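Local coordinates for alpha,alpha-trehalose-phosphate synthase (UDP-forming) (Burkholderia xenovorans, PDB 5V0T), which belongs to glycosyltransferase family 20 and has the two-domain GT-B architecture, with uridine-5'-diphosphate bound in the model, at residues 404-416 / 441-453. Numbering follows the deposited sequence.
Sequences GAAQELDGALIVN and RHRDMMVQLRENN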
loop_
_atom_site.group_PDB
_atom_site.type_symbol
_atom_site.label_atom_id
_atom_site.label_comp_id
_atom_site.label_asym_id
_atom_site.label_seq_id
_atom_site.Cartn_x
_atom_site.Cartn_y
_atom_site.Cartn_z
ATOM N N GLY A 404 -0.092 0.032 8.817
ATOM C CA GLY A 404 -0.200 -1.362 9.243
ATOM C C GLY A 404 1.133 -1.938 9.690
ATOM O O GLY A 404 1.186 -2.764 10.610
ATOM N N ALA A 405 2.230 -1.477 9.082
ATOM C CA ALA A 405 3.556 -1.952 9.486
ATOM C C ALA A 405 3.892 -1.626 10.940
ATOM O O ALA A 405 4.764 -2.280 11.518
ATOM C CB ALA A 405 4.624 -1.353 8.567
ATOM N N ALA A 406 3.225 -0.635 11.554
ATOM C CA ALA A 406 3.510 -0.319 12.952
ATOM C C ALA A 406 3.111 -1.443 13.895
ATOM O O ALA A 406 3.611 -1.488 15.026
ATOM C CB ALA A 406 2.794 0.966 13.383
ATOM N N GLN A 407 2.215 -2.340 13.473
ATOM C CA GLN A 407 1.847 -3.456 14.342
ATOM C C GLN A 407 3.002 -4.432 14.553
ATOM O O GLN A 407 2.978 -5.185 15.525
ATOM C CB GLN A 407 0.643 -4.217 13.781
ATOM C CG GLN A 407 -0.654 -3.422 13.707
ATOM C CD GLN A 407 -1.205 -3.068 15.070
ATOM O OE1 GLN A 407 -1.332 -1.894 15.408
ATOM N NE2 GLN A 407 -1.545 -4.078 15.854
ATOM N N GLU A 408 4.015 -4.439 13.683
ATOM C CA GLU A 408 5.110 -5.382 13.839
ATOM C C GLU A 408 6.480 -4.740 13.989
ATOM O O GLU A 408 7.378 -5.397 14.520
ATOM C CB GLU A 408 5.140 -6.394 12.671
ATOM C CG GLU A 408 4.966 -5.832 11.259
ATOM C CD GLU A 408 4.503 -6.882 10.204
ATOM O OE1 GLU A 408 4.761 -8.104 10.339
ATOM O OE2 GLU A 408 3.875 -6.471 9.215
ATOM N N LEU A 409 6.663 -3.475 13.589
ATOM C CA LEU A 409 7.995 -2.861 13.545
ATOM C C LEU A 409 8.279 -2.139 14.859
ATOM O O LEU A 409 8.204 -0.913 14.954
ATOM C CB LEU A 409 8.111 -1.906 12.365
ATOM C CG LEU A 409 8.096 -2.561 10.991
ATOM C CD1 LEU A 409 8.414 -1.520 9.908
ATOM C CD2 LEU A 409 9.088 -3.723 10.976
ATOM N N ASP A 410 8.667 -2.919 15.875
ATOM C CA ASP A 410 8.841 -2.362 17.218
ATOM C C ASP A 410 9.993 -1.366 17.306
ATOM O O ASP A 410 9.961 -0.455 18.143
ATOM C CB ASP A 410 9.057 -3.486 18.231
ATOM C CG ASP A 410 7.757 -4.074 18.731
ATOM O OD1 ASP A 410 6.762 -3.321 18.839
ATOM O OD2 ASP A 410 7.732 -5.289 19.018
ATOM N N GLY A 411 11.018 -1.524 16.485
ATOM C CA GLY A 411 12.162 -0.638 16.551
ATOM C C GLY A 411 11.976 0.724 15.928
ATOM O O GLY A 411 12.908 1.529 15.931
ATOM N N ALA A 412 10.809 1.009 15.364
ATOM C CA ALA A 412 10.573 2.335 14.824
ATOM C C ALA A 412 10.221 3.315 15.950
ATOM O O ALA A 412 9.803 2.927 17.045
ATOM C CB ALA A 412 9.449 2.297 13.787
ATOM N N LEU A 413 10.393 4.601 15.662
ATOM C CA LEU A 413 9.828 5.662 16.486
ATOM C C LEU A 413 8.406 5.899 15.996
ATOM O O LEU A 413 8.201 6.468 14.918
ATOM C CB LEU A 413 10.664 6.939 16.408
ATOM C CG LEU A 413 12.106 6.883 16.930
ATOM C CD1 LEU A 413 12.875 8.160 16.528
ATOM C CD2 LEU A 413 12.154 6.671 18.455
ATOM N N ILE A 414 7.431 5.453 16.786
ATOM C CA ILE A 414 6.015 5.512 16.413
ATOM C C ILE A 414 5.473 6.889 16.752
ATOM O O ILE A 414 5.694 7.395 17.859
ATOM C CB ILE A 414 5.213 4.419 17.142
ATOM C CG1 ILE A 414 5.821 3.046 16.887
ATOM C CG2 ILE A 414 3.768 4.411 16.649
ATOM C CD1 ILE A 414 5.834 2.688 15.444
ATOM N N VAL A 415 4.760 7.504 15.803
ATOM C CA VAL A 415 4.236 8.847 15.983
ATOM C C VAL A 415 2.776 8.879 15.560
ATOM O O VAL A 415 2.309 8.047 14.781
ATOM C CB VAL A 415 5.037 9.904 15.190
ATOM C CG1 VAL A 415 6.493 9.934 15.662
ATOM C CG2 VAL A 415 4.978 9.610 13.724
ATOM N N ASN A 416 2.061 9.854 16.098
ATOM C CA ASN A 416 0.737 10.194 15.603
ATOM C C ASN A 416 0.893 11.364 14.648
ATOM O O ASN A 416 1.318 12.446 15.086
ATOM C CB ASN A 416 -0.195 10.556 16.753
ATOM C CG ASN A 416 -1.641 10.752 16.299
ATOM O OD1 ASN A 416 -1.906 11.316 15.240
ATOM N ND2 ASN A 416 -2.570 10.263 17.089
ATOM N N ARG A 441 17.644 -1.374 17.310
ATOM C CA ARG A 441 16.324 -1.275 16.687
ATOM C C ARG A 441 16.322 -1.930 15.312
ATOM O O ARG A 441 15.399 -2.677 14.969
ATOM C CB ARG A 441 15.891 0.193 16.574
ATOM C CG ARG A 441 15.596 0.872 17.908
ATOM C CD ARG A 441 15.521 2.397 17.734
ATOM N NE ARG A 441 15.073 3.067 18.956
ATOM C CZ ARG A 441 13.798 3.283 19.275
ATOM N NH1 ARG A 441 12.829 2.895 18.461
ATOM N NH2 ARG A 441 13.492 3.890 20.415
ATOM N N HIS A 442 17.352 -1.653 14.508
ATOM C CA HIS A 442 17.442 -2.250 13.183
ATOM C C HIS A 442 17.521 -3.769 13.264
ATOM O O HIS A 442 16.862 -4.475 12.490
ATOM C CB HIS A 442 18.658 -1.694 12.447
ATOM C CG HIS A 442 18.848 -2.275 11.084
ATOM N ND1 HIS A 442 19.866 -3.156 10.790
ATOM C CD2 HIS A 442 18.156 -2.099 9.933
ATOM C CE1 HIS A 442 19.793 -3.497 9.515
ATOM N NE2 HIS A 442 18.764 -2.869 8.974
ATOM N N ARG A 443 18.320 -4.284 14.198
ATOM C CA ARG A 443 18.457 -5.727 14.355
ATOM C C ARG A 443 17.110 -6.373 14.653
ATOM O O ARG A 443 16.715 -7.349 14.004
ATOM C CB ARG A 443 19.466 -6.026 15.464
ATOM C CG ARG A 443 20.230 -7.310 15.311
ATOM C CD ARG A 443 21.612 -7.161 15.947
ATOM N NE ARG A 443 21.554 -6.431 17.213
ATOM C CZ ARG A 443 22.445 -5.518 17.592
ATOM N NH1 ARG A 443 23.465 -5.207 16.796
ATOM N NH2 ARG A 443 22.309 -4.908 18.762
ATOM N N ASP A 444 16.380 -5.832 15.627
ATOM C CA ASP A 444 15.076 -6.398 15.967
ATOM C C ASP A 444 14.135 -6.371 14.773
ATOM O O ASP A 444 13.412 -7.339 14.522
ATOM C CB ASP A 444 14.446 -5.639 17.137
ATOM C CG ASP A 444 15.295 -5.686 18.394
ATOM O OD1 ASP A 444 16.131 -6.613 18.523
ATOM O OD2 ASP A 444 15.118 -4.795 19.254
ATOM N N MET A 445 14.123 -5.274 14.022
ATOM C CA MET A 445 13.187 -5.198 12.910
ATOM C C MET A 445 13.567 -6.166 11.797
ATOM O O MET A 445 12.687 -6.761 11.168
ATOM C CB MET A 445 13.099 -3.767 12.396
ATOM C CG MET A 445 12.393 -2.851 13.384
ATOM S SD MET A 445 12.038 -1.220 12.724
ATOM C CE MET A 445 13.653 -0.454 12.750
ATOM N N MET A 446 14.868 -6.351 11.549
ATOM C CA MET A 446 15.292 -7.282 10.508
ATOM C C MET A 446 14.864 -8.707 10.841
ATOM O O MET A 446 14.457 -9.466 9.952
ATOM C CB MET A 446 16.812 -7.207 10.306
ATOM C CG MET A 446 17.246 -5.938 9.561
ATOM S SD MET A 446 16.509 -5.709 7.910
ATOM C CE MET A 446 17.503 -6.831 6.920
ATOM N N VAL A 447 14.957 -9.093 12.113
ATOM C CA VAL A 447 14.457 -10.403 12.528
ATOM C C VAL A 447 12.977 -10.533 12.181
ATOM O O VAL A 447 12.547 -11.524 11.576
ATOM C CB VAL A 447 14.713 -10.625 14.027
ATOM C CG1 VAL A 447 14.026 -11.894 14.507
ATOM C CG2 VAL A 447 16.217 -10.698 14.286
ATOM N N GLN A 448 12.181 -9.513 12.530
ATOM C CA GLN A 448 10.749 -9.541 12.236
ATOM C C GLN A 448 10.503 -9.657 10.738
ATOM O O GLN A 448 9.729 -10.508 10.285
ATOM C CB GLN A 448 10.081 -8.283 12.798
ATOM C CG GLN A 448 8.554 -8.338 12.896
ATOM C CD GLN A 448 7.844 -8.376 11.541
ATOM O OE1 GLN A 448 8.227 -7.664 10.604
ATOM N NE2 GLN A 448 6.804 -9.212 11.434
ATOM N N LEU A 449 11.150 -8.792 9.953
ATOM C CA LEU A 449 10.959 -8.788 8.508
ATOM C C LEU A 449 11.400 -10.098 7.869
ATOM O O LEU A 449 10.797 -10.536 6.886
ATOM C CB LEU A 449 11.731 -7.623 7.887
ATOM C CG LEU A 449 11.298 -6.234 8.335
ATOM C CD1 LEU A 449 12.295 -5.193 7.872
ATOM C CD2 LEU A 449 9.906 -5.932 7.803
ATOM N N ARG A 450 12.457 -10.727 8.401
ATOM C CA ARG A 450 12.936 -11.991 7.842
ATOM C C ARG A 450 11.985 -13.137 8.143
ATOM O O ARG A 450 11.717 -13.973 7.273
ATOM C CB ARG A 450 14.321 -12.331 8.389
ATOM C CG ARG A 450 15.440 -11.643 7.676
ATOM C CD ARG A 450 16.779 -12.191 8.096
ATOM N NE ARG A 450 17.815 -11.237 7.739
ATOM C CZ ARG A 450 18.416 -10.453 8.617
ATOM N NH1 ARG A 450 18.100 -10.548 9.901
ATOM N NH2 ARG A 450 19.345 -9.597 8.216
ATOM N N GLU A 451 11.488 -13.212 9.377
ATOM C CA GLU A 451 10.607 -14.314 9.741
ATOM C C GLU A 451 9.233 -14.165 9.111
ATOM O O GLU A 451 8.514 -15.158 8.973
ATOM C CB GLU A 451 10.478 -14.415 11.263
ATOM C CG GLU A 451 11.801 -14.691 11.979
ATOM C CD GLU A 451 11.637 -14.942 13.479
ATOM O OE1 GLU A 451 12.619 -15.395 14.109
ATOM O OE2 GLU A 451 10.537 -14.682 14.024
ATOM N N ASN A 452 8.862 -12.956 8.714
ATOM C CA ASN A 452 7.534 -12.698 8.179
ATOM C C ASN A 452 7.644 -12.060 6.802
ATOM O O ASN A 452 7.071 -10.998 6.541
ATOM C CB ASN A 452 6.751 -11.831 9.164
ATOM C CG ASN A 452 6.664 -12.481 10.547
ATOM O OD1 ASN A 452 5.836 -13.364 10.778
ATOM N ND2 ASN A 452 7.549 -12.073 11.455
ATOM N N ASN A 453 8.389 -12.716 5.920
ATOM C CA ASN A 453 8.684 -12.191 4.602
ATOM C C ASN A 453 7.533 -12.500 3.653
ATOM O O ASN A 453 6.577 -13.198 4.000
ATOM C CB ASN A 453 10.004 -12.775 4.093
ATOM C CG ASN A 453 9.979 -14.290 3.986
ATOM O OD1 ASN A 453 9.307 -14.847 3.124
ATOM N ND2 ASN A 453 10.737 -14.961 4.840
#
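Gly411 lies against the helix 435-451 where Arg441 and Met445 stand one turn apart, its CA only 4.2 Å from the CA of Arg441. Gly411 has no side chain, and Arg441 CB comes within 3.8 Å of its CA. Arg441 runs its extended aliphatic chain past the Gly411 carbonyl and turns NH1 back onto Gly411 O (2.9 Å, N-H...O 163°). The acceptor lies in the guanidinium plane, yet NH1 sits well above the carbonyl plane rather than on a lone pair. The same NH1 makes a weak bond to Ala412 O, while Leu413 CD2 packs over one guanidinium face, 3.7 Å from NH2. Glu437, one turn earlier, forms a salt bridge with Arg441 NE.

Met445 packs against the type I turn Leu409-Ala412: its CG is 3.6 Å from Gly411 N, and SD rests 4.0 Å from Leu409 CB. With chi3 at -75° the chain bends, bringing CE against the Gly411 carbonyl. Farther along, Gln448 NE2 approaches Glu408 OE1 at 2.6 Å, but the bond is strongly bent and weak; the stronger partner of Glu408 is Lys383, through OE2.

The contact thus joins the turn leading into edge strand 413-415 to helix 435-451, the second-last of the chain, through one good arginine bond and a weak one; the guanidinium, its charge offset by Glu437, would probably polarise the Gly411 carbonyl it holds.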